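Local coordinates for protein 2-C-methyl-D-erythritol 2,4-cyclodiphosphate synthase (PDB 1IV4) that catalyses the cyclisation of 4-diphosphocytidyl-2-C-methyl-D-erythritol 2-phosphate to 2-C-methyl-D-erythritol 2,4-cyclodiphosphate with release of CMP, a step in isoprenoid precursor biosynthesis, at residues I25-G30 with D101-G106; L96-D101 with V142-V147. The protein carries 3 engineered substitutions. All coordinates share one frame; numbering follows the deposited sequence.

Contacts 1 and 2 meet at D101, in the chain that runs on from strand 91-99 into the 101-106 loop, and their centres lie about 13 Å apart. Contact 2 is the ladder between two neighbouring strands of the sheet; contact 1 packs the following loop against the 25-30 segment. L105 joins them, its CD1 lying 3.6 Å from L100 CD2 and 3.9 Å from L98 CD1. Both hold the cytosine of the bound CMP, the nucleotide product: its amino group is shared between backbone carbonyls of the two contacts, and the loop reads the rest of the Watson-Crick edge. D56 of the second subunit also bonds to the nucleotide, which therefore sits between two chains.

Contact 1: I25-G30 with D101-G106; sequences IPSPVG and DRPKLG. With C5P (cytidine-5'-monophosphate), chain J.
P103 packs its ring against S27 and I25. The peptide bond before it is cis, a kink between R102 and P103. S27 lies across the ring edge: its OG is anti to the backbone N (chi1 176°), which brings it to 3.2 Å from P103 CD, a van der Waals touch. I25 reaches the neighbouring ring atom CG with its CG2 branch, and the methyl touches both P103 CG and L105 CD2, 4.1 Å from each. I25 and L105 cross at about a right angle.

On the other side of P103 the extended R102 chain runs out along P28 and V29. With chi1 at 54° its CG stands between the backbone N and the carbonyl carbon, and the straight run to NE carries the guanidinium to the neighbouring segment. P28 lies over one face of that group, CG 3.7 Å from NH1 and displaced toward the rim. V29 CG1 approaches obliquely; its separation from NH2 is short enough to be doubtful in detail. The charge is answered outside the two segments by E14, which forms a salt bridge with NH2.

No hydrogen bond joins the segments; the polar backbone of the loop is spent on the cytosine instead. L105 N gives a nearly straight bond to N3 of the CMP (2.8 Å, 172°) and P103 O accepts from its N4 (3.0 Å), a pairing consistent with selection of cytosine over uracil, while G106 N holds its O2 (2.9 Å).

Around this, strand 18-20 supplies L18 against I25, S27 and P103, and L20 against L105. Residues 29-30 pair antiparallel with strand 3-14 at the sheet's edge, while the loop leads on to helix 109-120.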
ATOM      1  N   ILE A  25     -20.801 -10.223   7.346  1.00 13.45           N
ATOM      2  CA  ILE A  25     -20.930 -10.708   5.970  1.00 16.29           C
ATOM      3  C   ILE A  25     -21.098 -12.238   5.953  1.00 21.53           C
ATOM      4  O   ILE A  25     -20.176 -12.961   6.378  1.00 17.49           O
ATOM      5  CB  ILE A  25     -19.728 -10.325   5.099  1.00 17.86           C
ATOM      6  CG1 ILE A  25     -19.398  -8.828   5.167  1.00 15.31           C
ATOM      7  CG2 ILE A  25     -19.919 -10.758   3.656  1.00 17.77           C
ATOM      8  CD1 ILE A  25     -20.517  -7.967   4.615  1.00 25.86           C
ATOM      9  N   PRO A  26     -22.246 -12.700   5.444  1.00 19.26           N
ATOM     10  CA  PRO A  26     -22.468 -14.154   5.338  1.00 17.83           C
ATOM     11  C   PRO A  26     -21.299 -14.794   4.612  1.00 14.87           C
ATOM     12  O   PRO A  26     -20.935 -14.335   3.527  1.00 19.27           O
ATOM     13  CB  PRO A  26     -23.746 -14.289   4.518  1.00 22.24           C
ATOM     14  CG  PRO A  26     -24.465 -12.995   4.755  1.00 22.80           C
ATOM     15  CD  PRO A  26     -23.398 -11.955   4.920  1.00 20.15           C
ATOM     16  N   SER A  27     -20.706 -15.804   5.219  1.00 16.57           N
ATOM     17  CA  SER A  27     -19.441 -16.371   4.774  1.00 17.38           C
ATOM     18  C   SER A  27     -19.130 -17.744   5.357  1.00 18.64           C
ATOM     19  O   SER A  27     -19.447 -18.024   6.516  1.00 21.78           O
ATOM     20  CB  SER A  27     -18.333 -15.409   5.247  1.00 11.18           C
ATOM     21  OG  SER A  27     -17.035 -15.871   4.972  1.00 15.52           O
ATOM     22  N   PRO A  28     -18.463 -18.587   4.597  1.00 18.30           N
ATOM     23  CA  PRO A  28     -17.988 -19.880   5.125  1.00 19.91           C
ATOM     24  C   PRO A  28     -16.856 -19.693   6.132  1.00 17.81           C
ATOM     25  O   PRO A  28     -16.567 -20.563   6.962  1.00 19.26           O
ATOM     26  CB  PRO A  28     -17.524 -20.591   3.848  1.00 22.33           C
ATOM     27  CG  PRO A  28     -17.073 -19.456   2.965  1.00 24.89           C
ATOM     28  CD  PRO A  28     -18.104 -18.377   3.182  1.00 21.12           C
ATOM     29  N   VAL A  29     -16.186 -18.534   6.111  1.00 14.27           N
ATOM     30  CA  VAL A  29     -15.005 -18.262   6.904  1.00 14.57           C
ATOM     31  C   VAL A  29     -15.055 -16.867   7.530  1.00 20.73           C
ATOM     32  O   VAL A  29     -15.699 -15.950   7.018  1.00 17.94           O
ATOM     33  CB  VAL A  29     -13.707 -18.363   6.079  1.00 23.84           C
ATOM     34  CG1 VAL A  29     -13.511 -19.787   5.582  1.00 19.00           C
ATOM     35  CG2 VAL A  29     -13.710 -17.388   4.904  1.00 21.78           C
ATOM     36  N   GLY A  30     -14.365 -16.721   8.652  1.00 16.96           N
ATOM     37  CA  GLY A  30     -14.325 -15.443   9.353  1.00 16.15           C
ATOM     38  C   GLY A  30     -13.071 -15.315  10.186  1.00 22.64           C
ATOM     39  O   GLY A  30     -12.240 -16.226  10.313  1.00 20.30           O
ATOM     40  N   ASP A 101     -10.193 -14.179  -0.812  1.00 15.13           N
ATOM     41  CA  ASP A 101     -10.568 -15.064  -1.903  1.00 17.03           C
ATOM     42  C   ASP A 101     -12.073 -15.299  -1.926  1.00 15.30           C
ATOM     43  O   ASP A 101     -12.638 -15.282  -3.016  1.00 20.27           O
ATOM     44  CB  ASP A 101      -9.871 -16.421  -1.793  1.00 15.18           C
ATOM     45  CG  ASP A 101      -8.374 -16.335  -1.974  1.00 25.29           C
ATOM     46  OD1 ASP A 101      -7.822 -15.230  -2.095  1.00 26.30           O
ATOM     47  OD2 ASP A 101      -7.733 -17.405  -1.995  1.00 42.64           O
ATOM     48  N   ARG A 102     -12.623 -15.534  -0.750  1.00 14.57           N
ATOM     49  CA  ARG A 102     -14.052 -15.736  -0.526  1.00 12.95           C
ATOM     50  C   ARG A 102     -14.452 -15.163   0.817  1.00 13.94           C
ATOM     51  O   ARG A 102     -13.608 -15.029   1.731  1.00 16.91           O
ATOM     52  CB  ARG A 102     -14.372 -17.237  -0.598  1.00 20.06           C
ATOM     53  CG  ARG A 102     -13.503 -18.036   0.351  1.00 17.60           C
ATOM     54  CD  ARG A 102     -13.615 -19.554   0.202  1.00 29.84           C
ATOM     55  NE  ARG A 102     -13.258 -20.189   1.471  1.00 42.27           N
ATOM     56  CZ  ARG A 102     -13.773 -21.256   2.054  1.00 41.18           C
ATOM     57  NH1 ARG A 102     -14.764 -21.964   1.517  1.00 22.39           N
ATOM     58  NH2 ARG A 102     -13.272 -21.628   3.228  1.00 41.26           N
ATOM     59  N   PRO A 103     -15.701 -14.768   1.028  1.00 18.23           N
ATOM     60  CA  PRO A 103     -16.760 -14.793   0.021  1.00 16.56           C
ATOM     61  C   PRO A 103     -16.640 -13.660  -0.993  1.00 19.22           C
ATOM     62  O   PRO A 103     -15.856 -12.729  -0.799  1.00 16.56           O
ATOM     63  CB  PRO A 103     -18.027 -14.542   0.863  1.00 16.65           C
ATOM     64  CG  PRO A 103     -17.539 -13.673   1.978  1.00 23.16           C
ATOM     65  CD  PRO A 103     -16.196 -14.238   2.329  1.00 17.18           C
ATOM     66  N   LYS A 104     -17.405 -13.719  -2.079  1.00 14.79           N
ATOM     67  CA  LYS A 104     -17.502 -12.584  -2.982  1.00 16.34           C
ATOM     68  C   LYS A 104     -18.122 -11.389  -2.247  1.00 15.59           C
ATOM     69  O   LYS A 104     -19.167 -11.545  -1.592  1.00 14.35           O
ATOM     70  CB  LYS A 104     -18.341 -12.902  -4.218  1.00 25.54           C
ATOM     71  CG  LYS A 104     -18.385 -14.368  -4.610  1.00 40.10           C
ATOM     72  CD  LYS A 104     -17.098 -14.853  -5.245  1.00 45.04           C
ATOM     73  CE  LYS A 104     -16.698 -14.023  -6.462  1.00 45.38           C
ATOM     74  NZ  LYS A 104     -17.294 -14.562  -7.716  1.00 36.83           N
ATOM     75  N   LEU A 105     -17.494 -10.213  -2.361  1.00 11.70           N
ATOM     76  CA  LEU A 105     -18.020  -9.048  -1.654  1.00 11.75           C
ATOM     77  C   LEU A 105     -18.875  -8.194  -2.572  1.00 12.29           C
ATOM     78  O   LEU A 105     -19.611  -7.342  -2.090  1.00 11.61           O
ATOM     79  CB  LEU A 105     -16.916  -8.183  -1.047  1.00 11.32           C
ATOM     80  CG  LEU A 105     -16.079  -8.858   0.050  1.00 14.67           C
ATOM     81  CD1 LEU A 105     -15.004  -7.907   0.547  1.00 16.55           C
ATOM     82  CD2 LEU A 105     -16.959  -9.327   1.200  1.00 18.07           C
ATOM     83  N   GLY A 106     -18.784  -8.420  -3.882  1.00 13.37           N
ATOM     84  CA  GLY A 106     -19.606  -7.649  -4.816  1.00 15.08           C
ATOM     85  C   GLY A 106     -21.072  -7.573  -4.451  1.00 18.22           C
ATOM     86  O   GLY A 106     -21.669  -6.478  -4.493  1.00 17.33           O
TER
HETATM   87  O3P C5P J1602      -8.631 -10.828  -7.680  1.00 17.15           O
HETATM   88  P   C5P J1602      -9.476 -10.794  -9.007  1.00 19.41           P
HETATM   89  O1P C5P J1602      -9.760 -12.113  -9.522  1.00 24.03           O
HETATM   90  O2P C5P J1602      -8.938  -9.753 -10.087  1.00 17.07           O
HETATM   91  O5' C5P J1602     -10.868 -10.062  -8.675  1.00 20.09           O
HETATM   92  C5' C5P J1602     -11.860  -9.888  -9.648  1.00 20.53           C
HETATM   93  C4' C5P J1602     -12.979  -9.177  -9.040  1.00 14.21           C
HETATM   94  O4' C5P J1602     -13.849  -9.793  -8.070  1.00 15.35           O
HETATM   95  C3' C5P J1602     -12.744  -7.738  -8.519  1.00 14.75           C
HETATM   96  O3' C5P J1602     -12.250  -6.643  -9.328  1.00 14.93           O
HETATM   97  C2' C5P J1602     -13.844  -7.511  -7.506  1.00 12.59           C
HETATM   98  O2' C5P J1602     -14.854  -7.042  -8.362  1.00 14.06           O
HETATM   99  C1' C5P J1602     -14.568  -8.792  -7.377  1.00  8.71           C
HETATM  100  N1  C5P J1602     -14.260  -9.448  -6.006  1.00 11.57           N
HETATM  101  C2  C5P J1602     -15.338  -9.633  -5.064  1.00 11.21           C
HETATM  102  N3  C5P J1602     -15.169 -10.202  -3.842  1.00 10.40           N
HETATM  103  C4  C5P J1602     -13.889 -10.674  -3.430  1.00 11.05           C
HETATM  104  C5  C5P J1602     -12.756 -10.526  -4.302  1.00  9.35           C
HETATM  105  C6  C5P J1602     -12.991  -9.947  -5.540  1.00  9.82           C
HETATM  106  O2  C5P J1602     -16.472  -9.240  -5.379  1.00 16.71           O
HETATM  107  N4  C5P J1602     -13.726 -11.262  -2.232  1.00 11.77           N

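Contact 2: L96-D101 with V142-V147; sequences LVLTLD and VQARAV. With C5P (cytidine-5'-monophosphate), chain J.
L98 and A144 meet at the apolar centre, the leucine's CD2 3.6 Å from the alanine's CB. Farther along the same face L96 CB and A146 CB come equally close, the two residues being a non-hydrogen-bonded pair. A144 and A146 thus stand across from L98 and L96, and helix 39-50 packs on this face with A39 and A43 on A144, A40 on L98 and L44 on A146. Toward the CMP end L100 CB touches V142 CG2 at 4.1 Å, the V142 branch standing anti to its backbone N.

The antiparallel backbones between the faces are tied by two reciprocal pairs of bonds. V97 and R145 exchange N-H and carbonyl in both directions, and so do T99 and Q143, where T99 N to Q143 O is the short, nearly straight member (2.7 Å, 178°). A CA-H...O contact from A144 CA to V97 O, 3.3 Å, adds to the ladder.

The opposite face bears V97, T99, Q143 and R145. T99 and Q143 run side by side in the same direction, their CB atoms 4.1 Å apart. R145 carries its charge into the trimer interface: NE pairs with E7 of its own chain and NH1 with E7 of the second subunit, while Y5 of that subunit packs on V97 and R145.

Past the last bridge, L100 O accepts a bond from N4 of the CMP (3.0 Å, 166°). The whole is an antiparallel ladder between the middle strand and its neighbour in the alpha/beta IspF subunit, with helix on one face, trimer partners on the other and the cytidine site at its end.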
ATOM      1  N   LEU A  96      -9.596   2.338   0.127  1.00  9.14           N
ATOM      2  CA  LEU A  96      -8.934   1.143   0.681  1.00 11.17           C
ATOM      3  C   LEU A  96      -9.196  -0.076  -0.205  1.00 10.89           C
ATOM      4  O   LEU A  96     -10.162  -0.039  -0.961  1.00 11.75           O
ATOM      5  CB  LEU A  96      -9.442   0.866   2.085  1.00 12.92           C
ATOM      6  CG  LEU A  96     -10.904   0.438   2.158  1.00  8.92           C
ATOM      7  CD1 LEU A  96     -11.190  -0.227   3.509  1.00 19.05           C
ATOM      8  CD2 LEU A  96     -11.863   1.580   1.936  1.00 13.74           C
ATOM      9  N   VAL A  97      -8.361  -1.088  -0.054  1.00  9.66           N
ATOM     10  CA  VAL A  97      -8.479  -2.313  -0.839  1.00  7.85           C
ATOM     11  C   VAL A  97      -8.640  -3.492   0.110  1.00  7.84           C
ATOM     12  O   VAL A  97      -7.842  -3.623   1.032  1.00  9.74           O
ATOM     13  CB  VAL A  97      -7.242  -2.527  -1.713  1.00  6.91           C
ATOM     14  CG1 VAL A  97      -7.395  -3.791  -2.543  1.00  9.91           C
ATOM     15  CG2 VAL A  97      -7.050  -1.321  -2.636  1.00 10.45           C
ATOM     16  N   LEU A  98      -9.641  -4.337  -0.114  1.00  8.52           N
ATOM     17  CA  LEU A  98      -9.779  -5.569   0.639  1.00  8.88           C
ATOM     18  C   LEU A  98      -9.402  -6.751  -0.235  1.00 15.49           C
ATOM     19  O   LEU A  98      -9.904  -6.865  -1.363  1.00 13.03           O
ATOM     20  CB  LEU A  98     -11.209  -5.791   1.160  1.00  9.43           C
ATOM     21  CG  LEU A  98     -11.832  -4.629   1.916  1.00 10.85           C
ATOM     22  CD1 LEU A  98     -13.257  -4.940   2.342  1.00  9.93           C
ATOM     23  CD2 LEU A  98     -11.000  -4.307   3.137  1.00 16.02           C
ATOM     24  N   THR A  99      -8.518  -7.547   0.363  1.00  9.08           N
ATOM     25  CA  THR A  99      -8.011  -8.732  -0.332  1.00 13.04           C
ATOM     26  C   THR A  99      -8.490  -9.991   0.391  1.00 13.51           C
ATOM     27  O   THR A  99      -8.192 -10.180   1.564  1.00 10.68           O
ATOM     28  CB  THR A  99      -6.480  -8.772  -0.423  1.00 12.48           C
ATOM     29  OG1 THR A  99      -6.041  -7.588  -1.092  1.00 12.74           O
ATOM     30  CG2 THR A  99      -6.029  -9.987  -1.228  1.00 11.33           C
ATOM     31  N   LEU A 100      -9.253 -10.790  -0.338  1.00 12.48           N
ATOM     32  CA  LEU A 100      -9.741 -12.045   0.209  1.00 15.16           C
ATOM     33  C   LEU A 100     -10.365 -12.868  -0.921  1.00 18.34           C
ATOM     34  O   LEU A 100     -10.959 -12.333  -1.862  1.00 12.97           O
ATOM     35  CB  LEU A 100     -10.720 -11.812   1.351  1.00 24.95           C
ATOM     36  CG  LEU A 100     -12.114 -11.354   0.937  1.00 16.85           C
ATOM     37  CD1 LEU A 100     -13.074 -11.412   2.119  1.00 16.67           C
ATOM     38  CD2 LEU A 100     -12.033  -9.957   0.348  1.00 21.19           C
ATOM     39  N   ASP A 101     -10.193 -14.179  -0.812  1.00 15.13           N
ATOM     40  CA  ASP A 101     -10.568 -15.064  -1.903  1.00 17.03           C
ATOM     41  C   ASP A 101     -12.073 -15.299  -1.926  1.00 15.30           C
ATOM     42  O   ASP A 101     -12.638 -15.282  -3.016  1.00 20.27           O
ATOM     43  CB  ASP A 101      -9.871 -16.421  -1.793  1.00 15.18           C
ATOM     44  CG  ASP A 101      -8.374 -16.335  -1.974  1.00 25.29           C
ATOM     45  OD1 ASP A 101      -7.822 -15.230  -2.095  1.00 26.30           O
ATOM     46  OD2 ASP A 101      -7.733 -17.405  -1.995  1.00 42.64           O
ATOM     47  N   VAL A 142      -7.702 -12.427   5.345  1.00 13.35           N
ATOM     48  CA  VAL A 142      -8.298 -11.202   4.824  1.00 10.69           C
ATOM     49  C   VAL A 142      -7.264 -10.101   5.080  1.00 12.77           C
ATOM     50  O   VAL A 142      -6.711 -10.054   6.186  1.00 11.50           O
ATOM     51  CB  VAL A 142      -9.667 -10.894   5.427  1.00 10.04           C
ATOM     52  CG1 VAL A 142      -9.684 -10.822   6.960  1.00 12.23           C
ATOM     53  CG2 VAL A 142     -10.207  -9.606   4.824  1.00 12.27           C
ATOM     54  N   GLN A 143      -7.034  -9.276   4.047  1.00 11.40           N
ATOM     55  CA  GLN A 143      -6.069  -8.193   4.174  1.00  8.48           C
ATOM     56  C   GLN A 143      -6.757  -6.892   3.763  1.00 10.23           C
ATOM     57  O   GLN A 143      -7.606  -6.931   2.866  1.00 11.21           O
ATOM     58  CB  GLN A 143      -4.832  -8.370   3.304  1.00 11.64           C
ATOM     59  CG  GLN A 143      -4.253  -9.778   3.430  1.00 12.38           C
ATOM     60  CD  GLN A 143      -3.264 -10.054   2.303  1.00 23.09           C
ATOM     61  OE1 GLN A 143      -3.529 -10.863   1.407  1.00 17.87           O
ATOM     62  NE2 GLN A 143      -2.139  -9.340   2.378  1.00 18.81           N
ATOM     63  N   ALA A 144      -6.357  -5.802   4.426  1.00  9.43           N
ATOM     64  CA  ALA A 144      -6.870  -4.494   4.035  1.00  8.74           C
ATOM     65  C   ALA A 144      -5.736  -3.480   4.043  1.00  7.92           C
ATOM     66  O   ALA A 144      -4.894  -3.524   4.932  1.00 11.74           O
ATOM     67  CB  ALA A 144      -7.969  -3.987   4.966  1.00 10.57           C
ATOM     68  N   ARG A 145      -5.731  -2.598   3.054  1.00  7.55           N
ATOM     69  CA  ARG A 145      -4.752  -1.509   3.021  1.00  8.67           C
ATOM     70  C   ARG A 145      -5.524  -0.233   2.718  1.00  9.44           C
ATOM     71  O   ARG A 145      -6.395  -0.245   1.842  1.00  9.39           O
ATOM     72  CB  ARG A 145      -3.647  -1.861   2.021  1.00  9.25           C
ATOM     73  CG  ARG A 145      -2.885  -3.138   2.428  1.00 10.86           C
ATOM     74  CD  ARG A 145      -1.609  -3.325   1.622  1.00 14.52           C
ATOM     75  NE  ARG A 145      -0.923  -4.580   1.968  1.00 23.84           N
ATOM     76  CZ  ARG A 145      -1.224  -5.752   1.420  1.00 25.92           C
ATOM     77  NH1 ARG A 145      -2.180  -5.879   0.505  1.00 14.03           N
ATOM     78  NH2 ARG A 145      -0.555  -6.847   1.786  1.00 21.62           N
ATOM     79  N   ALA A 146      -5.275   0.842   3.432  1.00  7.97           N
ATOM     80  CA  ALA A 146      -6.147   2.022   3.369  1.00  9.32           C
ATOM     81  C   ALA A 146      -5.326   3.311   3.357  1.00 10.26           C
ATOM     82  O   ALA A 146      -4.336   3.413   4.069  1.00 11.78           O
ATOM     83  CB  ALA A 146      -7.142   2.093   4.514  1.00 10.92           C
ATOM     84  N   VAL A 147      -5.736   4.269   2.539  1.00  8.02           N
ATOM     85  CA  VAL A 147      -5.171   5.619   2.627  1.00 10.90           C
ATOM     86  C   VAL A 147      -6.293   6.572   2.989  1.00 10.91           C
ATOM     87  O   VAL A 147      -7.410   6.489   2.456  1.00 10.89           O
ATOM     88  CB  VAL A 147      -4.555   6.069   1.291  1.00 14.12           C
ATOM     89  CG1 VAL A 147      -3.994   7.475   1.402  1.00 16.42           C
ATOM     90  CG2 VAL A 147      -3.475   5.113   0.839  1.00 15.92           C
TER
HETATM   91  O3P C5P J1602      -8.631 -10.828  -7.680  1.00 17.15           O
HETATM   92  P   C5P J1602      -9.476 -10.794  -9.007  1.00 19.41           P
HETATM   93  O1P C5P J1602      -9.760 -12.113  -9.522  1.00 24.03           O
HETATM   94  O2P C5P J1602      -8.938  -9.753 -10.087  1.00 17.07           O
HETATM   95  O5' C5P J1602     -10.868 -10.062  -8.675  1.00 20.09           O
HETATM   96  C5' C5P J1602     -11.860  -9.888  -9.648  1.00 20.53           C
HETATM   97  C4' C5P J1602     -12.979  -9.177  -9.040  1.00 14.21           C
HETATM   98  O4' C5P J1602     -13.849  -9.793  -8.070  1.00 15.35           O
HETATM   99  C3' C5P J1602     -12.744  -7.738  -8.519  1.00 14.75           C
HETATM  100  O3' C5P J1602     -12.250  -6.643  -9.328  1.00 14.93           O
HETATM  101  C2' C5P J1602     -13.844  -7.511  -7.506  1.00 12.59           C
HETATM  102  O2' C5P J1602     -14.854  -7.042  -8.362  1.00 14.06           O
HETATM  103  C1' C5P J1602     -14.568  -8.792  -7.377  1.00  8.71           C
HETATM  104  N1  C5P J1602     -14.260  -9.448  -6.006  1.00 11.57           N
HETATM  105  C2  C5P J1602     -15.338  -9.633  -5.064  1.00 11.21           C
HETATM  106  N3  C5P J1602     -15.169 -10.202  -3.842  1.00 10.40           N
HETATM  107  C4  C5P J1602     -13.889 -10.674  -3.430  1.00 11.05           C
HETATM  108  C5  C5P J1602     -12.756 -10.526  -4.302  1.00  9.35           C
HETATM  109  C6  C5P J1602     -12.991  -9.947  -5.540  1.00  9.82           C
HETATM  110  O2  C5P J1602     -16.472  -9.240  -5.379  1.00 16.71           O
HETATM  111  N4  C5P J1602     -13.726 -11.262  -2.232  1.00 11.77           N